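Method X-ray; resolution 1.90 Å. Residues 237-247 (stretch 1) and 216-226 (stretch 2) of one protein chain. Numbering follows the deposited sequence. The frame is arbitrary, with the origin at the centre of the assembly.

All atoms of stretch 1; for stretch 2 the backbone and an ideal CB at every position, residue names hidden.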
# COMPACT_ATOMS: atom_id res chain seq x y z
N ASN A 237 -14.24 -3.50 9.85
CA ASN A 237 -15.18 -3.34 10.95
C ASN A 237 -14.62 -2.68 12.21
O ASN A 237 -14.51 -3.31 13.27
CB ASN A 237 -15.80 -4.70 11.30
CG ASN A 237 -16.81 -5.16 10.27
OD1 ASN A 237 -17.94 -4.69 10.25
ND2 ASN A 237 -16.39 -6.06 9.38
N TYR A 238 -14.26 -1.41 12.10
CA TYR A 238 -13.74 -0.68 13.25
C TYR A 238 -14.16 0.78 13.20
O TYR A 238 -13.33 1.69 13.22
CB TYR A 238 -12.21 -0.77 13.29
CG TYR A 238 -11.64 -0.48 14.66
CD1 TYR A 238 -10.90 0.68 14.91
CD2 TYR A 238 -11.83 -1.37 15.71
CE1 TYR A 238 -10.37 0.94 16.17
CE2 TYR A 238 -11.30 -1.13 16.98
CZ TYR A 238 -10.57 0.03 17.20
OH TYR A 238 -10.03 0.26 18.45
N PRO A 239 -15.48 1.03 13.11
CA PRO A 239 -15.98 2.40 13.06
C PRO A 239 -15.66 3.16 14.35
O PRO A 239 -15.72 4.39 14.39
CB PRO A 239 -17.47 2.21 12.84
CG PRO A 239 -17.75 0.91 13.52
CD PRO A 239 -16.59 0.06 13.09
N ALA A 240 -15.30 2.43 15.40
CA ALA A 240 -14.98 3.05 16.68
C ALA A 240 -13.80 4.02 16.57
O ALA A 240 -13.59 4.86 17.46
CB ALA A 240 -14.67 1.97 17.74
N ALA A 241 -13.03 3.91 15.49
CA ALA A 241 -11.89 4.79 15.28
C ALA A 241 -12.33 6.26 15.27
O ALA A 241 -11.59 7.14 15.74
CB ALA A 241 -11.19 4.44 13.95
N ASP A 242 -13.51 6.52 14.72
CA ASP A 242 -14.09 7.87 14.65
C ASP A 242 -13.02 8.92 14.31
O ASP A 242 -12.88 9.93 15.00
CB ASP A 242 -14.78 8.19 15.98
CG ASP A 242 -15.50 9.53 15.99
OD1 ASP A 242 -15.88 10.03 14.91
OD2 ASP A 242 -15.71 10.07 17.10
N TYR A 243 -12.28 8.66 13.24
CA TYR A 243 -11.20 9.53 12.81
C TYR A 243 -11.11 9.54 11.28
O TYR A 243 -11.22 8.49 10.64
CB TYR A 243 -9.90 9.03 13.43
CG TYR A 243 -8.69 9.85 13.07
CD1 TYR A 243 -8.65 11.22 13.33
CD2 TYR A 243 -7.58 9.26 12.47
CE1 TYR A 243 -7.54 11.99 12.98
CE2 TYR A 243 -6.46 10.02 12.12
CZ TYR A 243 -6.45 11.38 12.38
OH TYR A 243 -5.37 12.14 12.03
N GLU A 244 -10.90 10.72 10.70
CA GLU A 244 -10.82 10.87 9.24
C GLU A 244 -9.62 10.15 8.62
O GLU A 244 -9.56 9.95 7.40
CB GLU A 244 -10.76 12.36 8.84
CG GLU A 244 -9.51 13.10 9.31
CD GLU A 244 -9.70 13.77 10.66
OE1 GLU A 244 -10.64 13.38 11.39
OE2 GLU A 244 -8.92 14.68 10.99
N GLY A 245 -8.67 9.75 9.46
CA GLY A 245 -7.51 9.05 8.95
C GLY A 245 -7.75 7.55 8.84
O GLY A 245 -6.88 6.82 8.39
N VAL A 246 -8.93 7.10 9.24
CA VAL A 246 -9.24 5.67 9.20
C VAL A 246 -10.52 5.33 8.44
O VAL A 246 -11.58 5.89 8.69
CB VAL A 246 -9.39 5.09 10.63
CG1 VAL A 246 -9.78 3.62 10.55
CG2 VAL A 246 -8.10 5.27 11.41
N ILE A 247 -10.41 4.40 7.49
CA ILE A 247 -11.56 3.95 6.73
C ILE A 247 -11.90 2.56 7.25
O ILE A 247 -11.01 1.72 7.42
CB ILE A 247 -11.25 3.87 5.21
CG1 ILE A 247 -10.99 5.28 4.66
CG2 ILE A 247 -12.42 3.21 4.48
CD1 ILE A 247 -10.35 5.30 3.27
N UNK A 216 -3.18 0.72 14.72
CA UNK A 216 -3.11 1.36 13.42
C UNK A 216 -3.84 2.70 13.43
O UNK A 216 -3.42 3.65 12.78
CB UNK A 216 -3.70 0.44 12.35
N UNK A 217 -4.93 2.77 14.20
CA UNK A 217 -5.70 4.01 14.31
C UNK A 217 -4.84 5.08 14.98
O UNK A 217 -4.81 6.22 14.53
CB UNK A 217 -6.99 3.78 15.10
N UNK A 218 -4.14 4.70 16.04
CA UNK A 218 -3.27 5.64 16.74
C UNK A 218 -2.13 6.06 15.81
O UNK A 218 -1.73 7.23 15.77
CB UNK A 218 -2.72 5.02 18.03
N UNK A 219 -1.60 5.09 15.07
CA UNK A 219 -0.51 5.33 14.13
C UNK A 219 -0.93 6.41 13.14
O UNK A 219 -0.19 7.36 12.89
CB UNK A 219 -0.12 4.04 13.40
N UNK A 220 -2.13 6.27 12.58
CA UNK A 220 -2.64 7.23 11.61
C UNK A 220 -2.73 8.64 12.20
O UNK A 220 -2.33 9.62 11.57
CB UNK A 220 -4.01 6.78 11.11
N UNK A 221 -3.26 8.74 13.42
CA UNK A 221 -3.41 10.04 14.07
C UNK A 221 -2.07 10.72 14.30
O UNK A 221 -1.94 11.94 14.12
CB UNK A 221 -4.14 9.88 15.40
N UNK A 222 -1.06 9.93 14.69
CA UNK A 222 0.26 10.48 14.95
C UNK A 222 0.90 11.02 13.68
O UNK A 222 1.37 12.16 13.64
CB UNK A 222 1.16 9.42 15.58
N UNK A 223 0.93 10.21 12.63
CA UNK A 223 1.53 10.70 11.39
C UNK A 223 0.78 11.91 10.85
O UNK A 223 1.38 12.95 10.57
CB UNK A 223 1.56 9.59 10.34
N UNK A 224 -0.54 11.79 10.74
CA UNK A 224 -1.36 12.88 10.19
C UNK A 224 -1.35 14.20 10.96
O UNK A 224 -1.12 15.27 10.39
CB UNK A 224 -2.81 12.40 10.09
N UNK A 225 -1.59 14.13 12.26
CA UNK A 225 -1.68 15.35 13.03
C UNK A 225 -0.50 15.76 13.90
O UNK A 225 -0.47 16.88 14.40
CB UNK A 225 -2.91 15.24 13.93
N UNK A 226 0.48 14.87 14.05
CA UNK A 226 1.64 15.22 14.86
C UNK A 226 2.89 15.33 13.99
O UNK A 226 3.84 16.05 14.33
CB UNK A 226 1.85 14.19 15.97

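Stretch 2 is helical, with a wider pi-type turn at 223-226, and positions 217, 220, 221, 224 and 225 meet stretch 1.

Position 216 points its CB sideways, with nothing of stretch 1 within 5.5 Å of it; the contact sets no demand. It is Phe216, its ring leading away.

Position 217 points toward stretch 1. Its ideal CB lies 4.1 Å from Val246 CG2, 4.4 Å from Ala241 CB and 4.5 Å from Tyr238 CE1, a shallow, mostly apolar hollow suited to Val, Thr, Ser or Ala. It is Thr217, in the m rotamer; its OG1 sits 3.6 Å from Tyr238 CE1 and bonds elsewhere in the structure.

Position 218 points away and 219 is out of reach, so many residues would fit; they are Ala218 and Phe219.

Position 220 points toward the turn from Tyr243 to Val246. The ideal CB is 3.9 Å from Gly245 O and 4.2 Å from Tyr243 CE2, which favours something small: Ala, perhaps Gly or Ser. Ala220 fills it.

Position 221 points sideways, its ideal CB 4.0 Å from Tyr243 CE2. Met or Gln could cover the ring; Lys or Arg could also reach toward Ala241 O. Lys221 lays CG over one ring face in a CH-pi contact, 3.5 Å from the ring centroid of Tyr243. Its extended chain carries NZ to a water, at 2.7 Å, that donates to Ala241 O at 2.8 Å.

Position 222 points its CB away and 223 sideways, with nothing of stretch 1 within 5.5 Å of either CB, so both are free here; they are Arg222 and Leu223, the latter's end leading away.

Position 224 points toward stretch 1, its ideal CB a tight 3.2 Å from Tyr243 OH. Glu244 offers a carboxylate and Gly245 leaves bare backbone to cross, so a long, flexible, basic or polar chain is invited: Arg, Lys or Gln. Arg224 passes CD 3.6 Å from Gly245 CA, where an ideal CB on Gly245 would clash with that CD at 2.6 Å. Its NE donates to a water at 2.8 Å, and that water donates to Glu244 OE2 at 2.9 Å.

Position 225 points toward stretch 1, its ideal CB 4.4 Å from Tyr243 OH, a possible donor; Asp, Asn, Glu or Gln could accept, though Glu244 nearby disfavours an acid. It is Asp225: Tyr243 OH donates to OD2 at 2.6 Å. Glu244 OE2 stands 4.5 Å from Asp225 OD2, and one water donates to both.

Position 226 is out of reach and unconstrained here; it is Asp226.

Stretch 2 (216-226) FTAFAKRLRDD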
# COMPACT_ATOMS: atom_id res chain seq x y z
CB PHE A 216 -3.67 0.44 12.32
CG PHE A 216 -2.66 -0.55 11.79
CD1 PHE A 216 -2.45 -0.69 10.42
CD2 PHE A 216 -1.91 -1.34 12.67
CE1 PHE A 216 -1.51 -1.59 9.92
CE2 PHE A 216 -0.97 -2.24 12.19
CZ PHE A 216 -0.76 -2.37 10.81
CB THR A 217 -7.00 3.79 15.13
OG1 THR A 217 -7.84 2.85 14.44
CG2 THR A 217 -7.76 5.10 15.30
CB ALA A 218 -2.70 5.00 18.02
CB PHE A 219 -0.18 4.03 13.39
CG PHE A 219 0.90 4.17 12.36
CD1 PHE A 219 2.24 4.27 12.74
CD2 PHE A 219 0.59 4.21 11.00
CE1 PHE A 219 3.25 4.39 11.78
CE2 PHE A 219 1.59 4.33 10.03
CZ PHE A 219 2.92 4.42 10.42
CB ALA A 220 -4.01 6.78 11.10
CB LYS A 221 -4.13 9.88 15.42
CG LYS A 221 -5.58 9.44 15.33
CD LYS A 221 -6.18 9.25 16.73
CE LYS A 221 -7.64 8.81 16.68
NZ LYS A 221 -8.16 8.45 18.03
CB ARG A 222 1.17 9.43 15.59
CG ARG A 222 2.55 9.96 15.95
CD ARG A 222 3.29 9.02 16.89
NE ARG A 222 3.46 7.68 16.31
CZ ARG A 222 4.32 7.37 15.35
NH1 ARG A 222 4.39 6.13 14.91
NH2 ARG A 222 5.11 8.30 14.83
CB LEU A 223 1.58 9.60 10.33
CG LEU A 223 2.87 8.77 10.25
CD1 LEU A 223 3.06 7.95 11.53
CD2 LEU A 223 2.80 7.84 9.04
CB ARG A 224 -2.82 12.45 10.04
CG ARG A 224 -3.08 11.36 9.03
CD ARG A 224 -4.56 11.04 8.97
NE ARG A 224 -5.34 12.21 8.56
CZ ARG A 224 -5.52 12.57 7.30
NH1 ARG A 224 -5.00 11.85 6.31
NH2 ARG A 224 -6.21 13.68 7.01
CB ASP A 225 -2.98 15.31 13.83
CG ASP A 225 -4.19 15.09 12.92
OD1 ASP A 225 -4.18 15.63 11.79
OD2 ASP A 225 -5.13 14.38 13.32
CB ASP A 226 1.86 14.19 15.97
CG ASP A 226 0.70 14.14 16.95
OD1 ASP A 226 0.19 15.22 17.33
OD2 ASP A 226 0.30 13.03 17.35
O HOH W 1 -10.22 6.75 18.11
O HOH W 2 -6.20 14.51 9.95
O HOH W 3 -7.73 15.58 13.18
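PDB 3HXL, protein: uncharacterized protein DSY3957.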